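Local coordinates for protein tRNA (guanine(6)-N2)-methyltransferase (Thermus thermophilus, PDB 3TMA) that methylates the guanosine at position 6 of tRNA(Phe) to N2-methylguanosine, using S-adenosyl-L-methionine as the methyl donor, at residues 209-214 against 278-283; 264-269 against 297-302; 313-318 against 347-352. All coordinates share one frame; numbering follows the deposited sequence. Where two conformers were deposited one is given.

Contact 1: 209-214 against 278-283; sequences DPFTGS and ANPPHG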
# COMPACT_ATOMS: atom_id res chain seq x y z
N ASP A 209 -3.82 4.70 18.07
CA ASP A 209 -2.72 3.82 17.53
C ASP A 209 -1.87 3.29 18.72
O ASP A 209 -1.00 3.98 19.24
CB ASP A 209 -1.89 4.69 16.59
CG ASP A 209 -0.62 3.99 16.09
OD1 ASP A 209 -0.44 2.77 16.37
OD2 ASP A 209 0.19 4.70 15.41
N PRO A 210 -2.17 2.07 19.22
CA PRO A 210 -1.60 1.68 20.51
C PRO A 210 -0.17 1.14 20.46
O PRO A 210 0.47 1.01 21.51
CB PRO A 210 -2.59 0.62 21.02
CG PRO A 210 -3.09 -0.08 19.73
CD PRO A 210 -3.12 1.06 18.69
N PHE A 211 0.35 0.83 19.25
CA PHE A 211 1.77 0.44 19.10
C PHE A 211 2.38 1.35 18.06
O PHE A 211 2.59 0.94 16.91
CB PHE A 211 1.91 -1.03 18.62
CG PHE A 211 1.23 -2.04 19.52
CD1 PHE A 211 1.90 -2.56 20.61
CD2 PHE A 211 -0.08 -2.47 19.26
CE1 PHE A 211 1.27 -3.50 21.48
CE2 PHE A 211 -0.74 -3.39 20.13
CZ PHE A 211 -0.02 -3.93 21.22
N THR A 212 2.66 2.59 18.40
CA THR A 212 2.76 3.56 17.30
C THR A 212 4.13 3.51 16.64
O THR A 212 4.25 3.85 15.45
CB THR A 212 2.34 5.00 17.73
OG1 THR A 212 2.12 5.80 16.55
CG2 THR A 212 3.44 5.67 18.56
N GLY A 213 5.17 3.08 17.38
CA GLY A 213 6.55 3.13 16.88
C GLY A 213 6.93 4.55 16.47
O GLY A 213 6.73 5.52 17.23
N SER A 214 7.47 4.72 15.26
CA SER A 214 7.82 6.05 14.78
C SER A 214 6.65 6.81 14.12
O SER A 214 6.84 7.89 13.58
CB SER A 214 9.03 5.97 13.84
OG SER A 214 8.81 4.94 12.90
N ALA A 278 -4.22 -1.33 15.11
CA ALA A 278 -3.21 -1.95 15.99
C ALA A 278 -2.26 -2.84 15.17
O ALA A 278 -2.71 -3.69 14.40
CB ALA A 278 -3.87 -2.73 17.05
N ASN A 279 -0.95 -2.61 15.35
CA ASN A 279 0.08 -3.36 14.66
C ASN A 279 1.03 -3.86 15.77
O ASN A 279 2.06 -3.24 16.04
CB ASN A 279 0.80 -2.40 13.71
CG ASN A 279 2.02 -2.99 13.08
OD1 ASN A 279 2.05 -4.17 12.73
ND2 ASN A 279 3.04 -2.15 12.90
N PRO A 280 0.67 -4.95 16.45
CA PRO A 280 1.47 -5.42 17.61
C PRO A 280 2.87 -5.90 17.19
O PRO A 280 3.03 -6.31 16.05
CB PRO A 280 0.68 -6.63 18.14
CG PRO A 280 -0.70 -6.47 17.60
CD PRO A 280 -0.63 -5.64 16.33
N PRO A 281 3.87 -5.89 18.11
CA PRO A 281 5.20 -6.36 17.70
C PRO A 281 5.17 -7.85 17.32
O PRO A 281 4.28 -8.58 17.79
CB PRO A 281 6.03 -6.17 18.97
CG PRO A 281 5.06 -6.36 20.05
CD PRO A 281 3.82 -5.64 19.56
N HIS A 282 6.15 -8.28 16.51
CA HIS A 282 6.23 -9.67 16.04
C HIS A 282 6.75 -10.61 17.14
O HIS A 282 6.40 -11.79 17.20
CB HIS A 282 7.15 -9.79 14.82
CG HIS A 282 6.61 -9.12 13.58
ND1 HIS A 282 5.32 -8.63 13.49
CD2 HIS A 282 7.19 -8.90 12.37
CE1 HIS A 282 5.14 -8.10 12.29
NE2 HIS A 282 6.25 -8.26 11.59
N GLY A 283 7.64 -10.09 17.98
CA GLY A 283 8.16 -10.87 19.10
C GLY A 283 8.48 -9.95 20.27
O GLY A 283 8.33 -8.73 20.16
O HOH W 1 -0.45 0.04 16.36
O HOH W 2 3.14 0.66 13.90

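Contact 2: 264-269 against 297-302; sequences RHLPRF and WDFLRG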
# COMPACT_ATOMS: atom_id res chain seq x y z
N ARG A 264 -0.26 -2.96 27.27
CA ARG A 264 -0.89 -3.96 28.15
C ARG A 264 -1.82 -3.30 29.18
O ARG A 264 -2.63 -3.99 29.81
CB ARG A 264 0.17 -4.76 28.93
CG ARG A 264 1.11 -5.62 28.10
CD ARG A 264 2.21 -6.20 29.00
NE ARG A 264 2.58 -7.59 28.70
CZ ARG A 264 3.64 -7.94 27.96
NH1 ARG A 264 4.40 -7.01 27.39
NH2 ARG A 264 3.94 -9.23 27.76
N HIS A 265 -1.70 -1.98 29.35
CA HIS A 265 -2.52 -1.24 30.32
C HIS A 265 -3.08 0.06 29.72
O HIS A 265 -2.99 1.14 30.34
CB HIS A 265 -1.67 -0.88 31.54
CG HIS A 265 -1.11 -2.08 32.24
ND1 HIS A 265 -1.89 -2.95 32.97
CD2 HIS A 265 0.16 -2.56 32.30
CE1 HIS A 265 -1.13 -3.92 33.43
NE2 HIS A 265 0.12 -3.71 33.04
N LEU A 266 -3.67 -0.05 28.53
CA LEU A 266 -4.18 1.12 27.79
C LEU A 266 -5.07 2.08 28.57
O LEU A 266 -4.95 3.31 28.42
CB LEU A 266 -4.91 0.69 26.51
CG LEU A 266 -4.01 0.08 25.43
CD1 LEU A 266 -4.88 -0.45 24.33
CD2 LEU A 266 -3.01 1.13 24.94
N PRO A 267 -5.97 1.55 29.43
CA PRO A 267 -6.78 2.51 30.19
C PRO A 267 -6.03 3.37 31.23
O PRO A 267 -6.58 4.37 31.67
CB PRO A 267 -7.86 1.64 30.84
CG PRO A 267 -7.82 0.30 30.06
CD PRO A 267 -6.37 0.16 29.69
N ARG A 268 -4.76 3.07 31.55
CA ARG A 268 -3.95 3.94 32.42
C ARG A 268 -3.59 5.24 31.67
O ARG A 268 -3.16 6.23 32.28
CB ARG A 268 -2.66 3.24 32.86
CG ARG A 268 -2.82 2.09 33.87
CD ARG A 268 -1.47 1.49 34.31
NE ARG A 268 -1.62 0.20 34.98
CZ ARG A 268 -0.61 -0.53 35.47
NH1 ARG A 268 0.65 -0.11 35.40
NH2 ARG A 268 -0.86 -1.68 36.08
N PHE A 269 -3.75 5.24 30.35
CA PHE A 269 -3.15 6.28 29.48
C PHE A 269 -4.12 6.97 28.52
O PHE A 269 -3.91 8.13 28.15
CB PHE A 269 -2.02 5.67 28.65
CG PHE A 269 -0.92 5.08 29.49
CD1 PHE A 269 0.01 5.92 30.11
CD2 PHE A 269 -0.86 3.71 29.72
CE1 PHE A 269 1.02 5.38 30.93
CE2 PHE A 269 0.15 3.17 30.55
CZ PHE A 269 1.08 4.00 31.14
N TRP A 297 -3.43 -10.87 25.20
CA TRP A 297 -4.48 -10.99 26.21
C TRP A 297 -4.81 -9.64 26.89
O TRP A 297 -5.99 -9.19 26.93
CB TRP A 297 -3.98 -11.97 27.28
CG TRP A 297 -4.94 -12.14 28.37
CD1 TRP A 297 -5.09 -11.36 29.50
CD2 TRP A 297 -5.96 -13.13 28.43
NE1 TRP A 297 -6.14 -11.81 30.24
CE2 TRP A 297 -6.67 -12.91 29.62
CE3 TRP A 297 -6.30 -14.20 27.61
CZ2 TRP A 297 -7.72 -13.72 30.00
CZ3 TRP A 297 -7.34 -15.01 28.00
CH2 TRP A 297 -8.05 -14.76 29.17
N ASP A 298 -3.78 -8.98 27.41
CA ASP A 298 -3.93 -7.70 28.08
C ASP A 298 -4.31 -6.57 27.11
O ASP A 298 -5.12 -5.70 27.44
CB ASP A 298 -2.62 -7.30 28.77
CG ASP A 298 -2.26 -8.20 29.95
OD1 ASP A 298 -3.11 -9.00 30.43
OD2 ASP A 298 -1.09 -8.09 30.41
N PHE A 299 -3.68 -6.55 25.93
CA PHE A 299 -4.01 -5.52 24.98
C PHE A 299 -5.47 -5.63 24.54
O PHE A 299 -6.16 -4.62 24.45
CB PHE A 299 -3.09 -5.57 23.74
CG PHE A 299 -3.68 -4.86 22.53
CD1 PHE A 299 -3.79 -3.49 22.52
CD2 PHE A 299 -4.12 -5.59 21.44
CE1 PHE A 299 -4.37 -2.82 21.46
CE2 PHE A 299 -4.70 -4.95 20.36
CZ PHE A 299 -4.86 -3.56 20.37
N LEU A 300 -5.95 -6.83 24.21
CA LEU A 300 -7.32 -6.90 23.67
C LEU A 300 -8.34 -6.53 24.74
O LEU A 300 -9.40 -6.02 24.43
CB LEU A 300 -7.64 -8.29 23.12
CG LEU A 300 -6.85 -8.60 21.84
CD1 LEU A 300 -6.86 -10.12 21.58
CD2 LEU A 300 -7.38 -7.77 20.64
N ARG A 301 -8.06 -6.88 25.99
CA ARG A 301 -8.98 -6.50 27.05
C ARG A 301 -9.00 -4.99 27.32
O ARG A 301 -10.07 -4.42 27.57
CB ARG A 301 -8.77 -7.34 28.32
CG ARG A 301 -9.45 -8.73 28.15
CD ARG A 301 -8.78 -9.83 28.99
NE ARG A 301 -9.37 -11.10 28.58
CZ ARG A 301 -9.07 -11.73 27.45
NH1 ARG A 301 -8.15 -11.22 26.60
NH2 ARG A 301 -9.72 -12.84 27.13
N GLY A 302 -7.83 -4.36 27.26
CA GLY A 302 -7.77 -2.90 27.35
C GLY A 302 -8.51 -2.27 26.18
O GLY A 302 -9.20 -1.24 26.34
O HOH W 3 -4.40 -2.66 27.47

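Contact 3: 313-318 against 347-352; sequences VALLTL and RVFVLE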
# COMPACT_ATOMS: atom_id res chain seq x y z
N VAL A 313 -11.93 -2.44 16.13
CA VAL A 313 -10.47 -2.57 16.09
C VAL A 313 -10.10 -3.16 14.73
O VAL A 313 -10.74 -4.10 14.27
CB VAL A 313 -9.93 -3.54 17.21
CG1 VAL A 313 -8.41 -3.48 17.28
CG2 VAL A 313 -10.51 -3.20 18.57
N ALA A 314 -9.11 -2.59 14.05
CA ALA A 314 -8.50 -3.29 12.91
C ALA A 314 -7.09 -3.68 13.34
O ALA A 314 -6.31 -2.83 13.78
CB ALA A 314 -8.45 -2.36 11.65
N LEU A 315 -6.79 -4.94 13.24
CA LEU A 315 -5.50 -5.34 13.68
C LEU A 315 -4.76 -6.25 12.75
O LEU A 315 -5.32 -7.04 12.07
CB LEU A 315 -5.50 -5.84 15.13
CG LEU A 315 -5.74 -7.28 15.55
CD1 LEU A 315 -4.63 -8.19 14.94
CD2 LEU A 315 -5.66 -7.28 17.06
N LEU A 316 -3.46 -6.09 12.74
CA LEU A 316 -2.61 -6.90 11.83
C LEU A 316 -1.81 -7.92 12.65
O LEU A 316 -1.18 -7.53 13.67
CB LEU A 316 -1.68 -5.90 11.12
CG LEU A 316 -0.80 -6.18 9.92
CD1 LEU A 316 -1.52 -6.76 8.71
CD2 LEU A 316 -0.23 -4.81 9.60
N THR A 317 -1.79 -9.19 12.26
CA THR A 317 -1.01 -10.18 13.02
C THR A 317 -0.51 -11.34 12.13
O THR A 317 -1.26 -11.86 11.31
CB THR A 317 -1.86 -10.79 14.23
OG1 THR A 317 -1.12 -11.85 14.86
CG2 THR A 317 -3.17 -11.39 13.73
N LEU A 318 0.71 -11.78 12.40
CA LEU A 318 1.23 -13.04 11.85
C LEU A 318 0.74 -14.28 12.57
O LEU A 318 0.99 -15.43 12.11
CB LEU A 318 2.77 -13.02 11.76
CG LEU A 318 3.28 -12.10 10.63
CD1 LEU A 318 4.74 -11.67 10.89
CD2 LEU A 318 3.12 -12.79 9.26
N ARG A 347 -2.54 -11.57 8.71
CA ARG A 347 -3.98 -11.40 8.58
C ARG A 347 -4.35 -10.02 9.10
O ARG A 347 -3.68 -9.49 10.01
CB ARG A 347 -4.69 -12.48 9.43
CG ARG A 347 -4.86 -13.82 8.67
CD ARG A 347 -3.52 -14.50 8.36
NE ARG A 347 -3.75 -15.85 7.84
CZ ARG A 347 -3.18 -16.38 6.76
NH1 ARG A 347 -2.12 -15.79 6.21
NH2 ARG A 347 -3.59 -17.57 6.32
N VAL A 348 -5.39 -9.41 8.53
CA VAL A 348 -6.05 -8.24 9.17
C VAL A 348 -7.39 -8.74 9.72
O VAL A 348 -8.19 -9.38 9.00
CB VAL A 348 -6.34 -7.07 8.19
CG1 VAL A 348 -7.15 -5.95 8.92
CG2 VAL A 348 -5.00 -6.45 7.64
N PHE A 349 -7.62 -8.49 11.00
CA PHE A 349 -8.93 -8.80 11.59
C PHE A 349 -9.63 -7.50 11.93
O PHE A 349 -8.97 -6.58 12.39
CB PHE A 349 -8.69 -9.58 12.90
CG PHE A 349 -8.16 -10.99 12.67
CD1 PHE A 349 -8.88 -11.92 11.94
CD2 PHE A 349 -6.98 -11.41 13.25
CE1 PHE A 349 -8.40 -13.26 11.74
CE2 PHE A 349 -6.53 -12.76 13.08
CZ PHE A 349 -7.24 -13.66 12.31
N VAL A 350 -10.92 -7.42 11.67
CA VAL A 350 -11.73 -6.33 12.18
C VAL A 350 -12.64 -6.89 13.27
O VAL A 350 -13.41 -7.83 13.02
CB VAL A 350 -12.60 -5.66 11.06
CG1 VAL A 350 -13.40 -4.47 11.64
CG2 VAL A 350 -11.64 -5.14 9.96
N LEU A 351 -12.55 -6.29 14.45
CA LEU A 351 -13.37 -6.69 15.60
C LEU A 351 -14.34 -5.56 15.91
O LEU A 351 -14.01 -4.38 15.72
CB LEU A 351 -12.47 -6.93 16.82
CG LEU A 351 -11.20 -7.75 16.58
CD1 LEU A 351 -10.26 -7.62 17.76
CD2 LEU A 351 -11.50 -9.22 16.29
N GLU A 352 -15.54 -5.91 16.33
CA GLU A 352 -16.51 -4.94 16.78
C GLU A 352 -16.92 -5.28 18.21
O GLU A 352 -17.23 -6.44 18.54
CB GLU A 352 -17.77 -4.91 15.87
CG GLU A 352 -18.81 -3.91 16.36
CD GLU A 352 -20.11 -3.88 15.53
OE1 GLU A 352 -20.30 -4.76 14.66
OE2 GLU A 352 -20.98 -3.01 15.79

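Contact 1: 209-214 against 278-283
The ring of F211 takes P280 onto one face and A278 near its edge. P280 CA stands 3.8 Å from the ring centroid, only 13° off the ring normal, a clear CH-pi contact made by the alpha carbon while P280 CG comes within 4.0 Å of F211 CE2. P281 reaches the same ring obliquely, its CD 3.8 Å from F211 CD1. A278 CB lies at the edge, near the ring plane, and a water sits in the plane itself. F299 of helix 290-305 meets F211 edge-to-face, and A263 touches its side chain as well. The ring is put there by a chi1 of -57°, which sets CG beside the backbone N and opposite the carbonyl carbon; CB meanwhile touches N279 O at 3.4 Å. P210 adds a smaller contact, CG on A278 CB.

Two loops at the C-terminal ends of the neighbouring parallel strands 207-209 and 275-278 are thus laid side by side in a Rossmann-fold methyltransferase. D209 to S214 belong to the glycine-containing loop after the first strand of the fold, and N279-P280-P281-H282 is an NPPH version of the NPPY-like motif IV. By similarity, S214 and N279 bind S-adenosyl-L-methionine, so the proline-aromatic packing joins the two loops that carry them.

Polar traffic between the loops runs through water. The one at the ring edge accepts from N279 N at 2.9 Å and from F211 N, and lies 2.7 Å from D209 OD1, to which it probably donates. A second water accepts from N279 ND2 at 3.0 Å and donates to F211 O, which probably helps fix the rotation of the N279 amide.

Contact 2: 264-269 against 297-302
R264 sets its CA 4.7 Å from that of F299, and L266 sets its own 5.4 Å from that of G302, so the 264-269 loop follows one side of helix 290-305 for about a turn. The R264 backbone sits against D298: its O lies 3.5 Å from D298 CB, and the two CB atoms touch as well. Further out, the carboxylate lies alongside the aliphatic part of the arginine. OD2 of D298 comes near the plane of the guanidinium at its edge, but at 4.1 Å from R264 NE it is too far for a salt bridge, and the two flat groups are turned 70° apart. Any attraction here is therefore probably a longer-range one.

Next to this pair, with CG anti to the carbonyl carbon (chi1 -68°), L266 brings CD1 obliquely against the F299 ring, 3.7 Å from F299 CD1. P267 then rests its CD 4.1 Å from G302 CA, where the glycine lets the proline ring come close to the helix backbone.

A water bridges the two main chains, accepting a hydrogen bond from L266 N at 2.9 Å and donating to D298 O. That carbonyl also accepts the ordinary helical bond from G302 N, so the water uses it a second time.

Just upstream, D262 and A263 bind S-adenosyl-L-methionine by similarity, and D262 OD1 accepts from R264 N. The contact thus backs the cofactor loop after strand 257-260 in the Rossmann-fold domain, where helix 290-305 is the connection between parallel strands 275-278 and 312-317.

Contact 3: 313-318 against 347-352
F349 faces L315 across a hydrogen-bonded antiparallel pair, and its ring is the side chain to follow. From CB the chain turns at chi1 -70°, with CG opposite the carbonyl carbon, and the ring leans diagonally across to T317 of the partner strand. CD2 is the first ring atom to touch: T317 CG2 lies 3.8 Å away, and L315 CD1 approaches at the ring edge, 4.3 Å off. CE2 next meets the same methyl, 3.7 Å from T317 CG2, in an oblique approach. Over one face, toward the rim, sits the CB of R347, two residues back on its own strand. The methyl of T317 can serve the ring because the hydroxyl is turned anti to the backbone N, where OG1 bonds to R319 N and to the Y296 hydroxyl.

On the same side V313 and L351 touch, CB to CD1. The other side of the sheet holds A314 with V350 and L316 with V348; L316 CD1 lies 3.7 Å from V348 CG2.

The backbones themselves run antiparallel, 158° between their directions. V313 with L351, L315 with F349 and T317 with R347 each exchange two N-H to O bonds. L315 N to F349 O is the straightest of the six, 2.9 Å and 166° at the hydrogen. Between these rungs, CA-H...O contacts such as V350 CA to V313 O at 3.2 Å add to the join.

Strand 275-278 pairs, in parallel, with the other edge of strand 312-317, and strand 331-338 with the other edge of 347-353, which puts the latter strand antiparallel between its neighbours, as in class I methyltransferases. Helix 189-198 covers A314, V348 and V350, while helix 320-326 packs on L315 and F349.

Overall arrangement
All three contacts lie in the Rossmann-fold methyltransferase domain, apart from the N-terminal THUMP domain. Contacts 1 and 2 interleave along the chain; contact 3 follows both. Their centres are about 13 Å (1 to 2), 12 Å (1 to 3) and 16 Å (2 to 3) apart. F299 of helix 290-305 links them: it packs on P210, F211 and A278 of contact 1 and on L315 of contact 3. Loop 209-214 follows strand 207-209 and loop 278-283 follows strand 275-278, whose A278 probably hydrogen-bonds to A314 and L316. These loops, cofactor-binding by similarity, thus leave strands of one sheet, which contact 3 continues toward its far edge.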